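Local coordinates for histidine-containing Phosphotransfer Protein type 1, MtHPt1 (Medicago truncatula, PDB 3US6) that probably relays phosphoryl groups from cytokinin sensor histidine kinases to response regulators in plant hormone signalling, at residues R113-L116 with Q117-Q121. Residues are numbered along the deposited sequence; the frame is centred on the assembly and turned at random. Where two conformers were deposited one is given.
Sequences RRCL and QQVKQ
With CG2 of V119 anti to its own carbonyl carbon and beside its backbone N, that methyl turns back along the helix onto C115, lying 3.2 Å from C115 O; CG of Q118, anti to its carbonyl carbon (chi1 -68°), likewise rests 3.5 Å from R114 O. Residues 113-121 form a regular stretch of helix 109-142, the last long helix of the HPt helix bundle, and four successive i to i+4 backbone bonds tie R113-L116 to Q117-Q121. The straightest of them runs from K120 N to L116 O, with an N-H...O angle of 172°, while the bond from Q118 N to R114 O is more bent. One flank faces the bundle: V119 packs on F100 of helix 91-106, and L116 reaches that ring as well as L57, L60, S61 and V64 of helix 41-64. R113 extends to the end of the latter helix, where its NE is hydrogen-bonded to V64 O. The outer flank carries a chain of glutamine amides. Bends at chi2 in both Q117 and Q118 allow Q118 NE2 to donate to Q117 OE1 at 2.7 Å, the acceptor lying in the amide plane of Q118. An alanine in place of Q118 would remove this donor and the CG packed against R114 O, and would probably leave the Q117 amide freer to turn. Q117 passes the chain onward with its own amide nitrogen: NE2 donates to Q121 OE1 at 2.8 Å, 30° out of the acceptor's carbonyl plane.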
loop_
_atom_site.group_PDB
_atom_site.type_symbol
_atom_site.label_atom_id
_atom_site.label_comp_id
_atom_site.label_asym_id
_atom_site.label_seq_id
_atom_site.Cartn_x
_atom_site.Cartn_y
_atom_site.Cartn_z
ATOM N N ARG A 113 12.087 -3.003 -15.728
ATOM C CA ARG A 113 12.948 -2.458 -14.701
ATOM C C ARG A 113 12.429 -1.098 -14.187
ATOM O O ARG A 113 12.370 -0.837 -12.991
ATOM C CB ARG A 113 14.368 -2.348 -15.218
ATOM C CG ARG A 113 14.974 -3.723 -15.324
ATOM C CD ARG A 113 16.345 -3.658 -15.974
ATOM N NE ARG A 113 16.902 -4.988 -16.136
ATOM C CZ ARG A 113 17.960 -5.279 -16.875
ATOM N NH1 ARG A 113 18.659 -4.331 -17.477
ATOM N NH2 ARG A 113 18.364 -6.512 -17.008
ATOM N N ARG A 114 12.034 -0.253 -15.108
ATOM C CA ARG A 114 11.530 1.048 -14.732
ATOM C C ARG A 114 10.212 0.952 -13.979
ATOM O O ARG A 114 9.965 1.651 -13.033
ATOM C CB ARG A 114 11.350 1.881 -15.970
ATOM C CG ARG A 114 12.648 2.398 -16.459
ATOM C CD ARG A 114 12.419 3.449 -17.505
ATOM N NE ARG A 114 12.857 2.976 -18.782
ATOM C CZ ARG A 114 12.084 2.471 -19.708
ATOM N NH1 ARG A 114 10.792 2.417 -19.530
ATOM N NH2 ARG A 114 12.620 2.067 -20.825
ATOM N N CYS A 115 9.383 0.042 -14.424
ATOM C CA CYS A 115 8.123 -0.117 -13.755
ATOM C C CYS A 115 8.313 -0.718 -12.375
ATOM O O CYS A 115 7.597 -0.332 -11.440
ATOM C CB CYS A 115 7.270 -1.016 -14.565
ATOM S SG CYS A 115 5.560 -1.047 -13.984
ATOM N N LEU A 116 9.263 -1.642 -12.182
ATOM C CA LEU A 116 9.527 -2.072 -10.812
ATOM C C LEU A 116 10.001 -0.897 -9.962
ATOM O O LEU A 116 9.635 -0.779 -8.788
ATOM C CB LEU A 116 10.540 -3.245 -10.727
ATOM C CG LEU A 116 10.963 -3.769 -9.322
ATOM C CD1 LEU A 116 9.807 -4.199 -8.636
ATOM C CD2 LEU A 116 11.870 -4.952 -9.479
ATOM N N GLN A 117 10.798 -0.009 -10.489
ATOM C CA GLN A 117 11.290 1.111 -9.747
ATOM C C GLN A 117 10.052 1.928 -9.299
ATOM O O GLN A 117 9.989 2.323 -8.112
ATOM C CB GLN A 117 12.274 1.907 -10.605
ATOM C CG GLN A 117 12.868 3.159 -9.944
ATOM C CD GLN A 117 11.931 4.351 -9.900
ATOM O OE1 GLN A 117 11.446 4.778 -10.919
ATOM N NE2 GLN A 117 11.775 4.929 -8.718
ATOM N N GLN A 118 9.069 2.054 -10.151
ATOM C CA GLN A 118 7.901 2.823 -9.763
ATOM C C GLN A 118 7.031 2.079 -8.748
ATOM O O GLN A 118 6.464 2.712 -7.851
ATOM C CB GLN A 118 7.049 3.164 -10.965
ATOM C CG GLN A 118 7.720 4.110 -11.874
ATOM C CD GLN A 118 7.778 5.513 -11.266
ATOM O OE1 GLN A 118 6.742 6.135 -11.003
ATOM N NE2 GLN A 118 9.004 6.014 -10.984
ATOM N N VAL A 119 6.840 0.753 -8.912
ATOM C CA VAL A 119 6.064 -0.026 -7.920
ATOM C C VAL A 119 6.672 0.115 -6.541
ATOM O O VAL A 119 6.020 0.351 -5.515
ATOM C CB VAL A 119 6.090 -1.565 -8.288
ATOM C CG1 VAL A 119 5.446 -2.396 -7.218
ATOM C CG2 VAL A 119 5.387 -1.804 -9.618
ATOM N N LYS A 120 7.999 -0.017 -6.480
ATOM C CA LYS A 120 8.719 0.121 -5.214
ATOM C C LYS A 120 8.518 1.528 -4.645
ATOM O O LYS A 120 8.267 1.663 -3.438
ATOM C CB LYS A 120 10.199 -0.233 -5.382
ATOM C CG LYS A 120 10.958 -0.089 -4.069
ATOM C CD LYS A 120 12.386 -0.613 -4.147
ATOM C CE LYS A 120 13.248 -0.122 -2.906
ATOM N NZ LYS A 120 14.671 -0.678 -2.907
ATOM N N GLN A 121 8.689 2.563 -5.466
ATOM C CA GLN A 121 8.493 3.921 -5.001
ATOM C C GLN A 121 7.096 4.132 -4.470
ATOM O O GLN A 121 6.900 4.700 -3.389
ATOM C CB GLN A 121 8.841 4.897 -6.124
ATOM C CG GLN A 121 8.661 6.351 -5.782
ATOM C CD GLN A 121 9.232 7.234 -6.951
ATOM O OE1 GLN A 121 10.345 6.991 -7.495
ATOM N NE2 GLN A 121 8.463 8.238 -7.346
#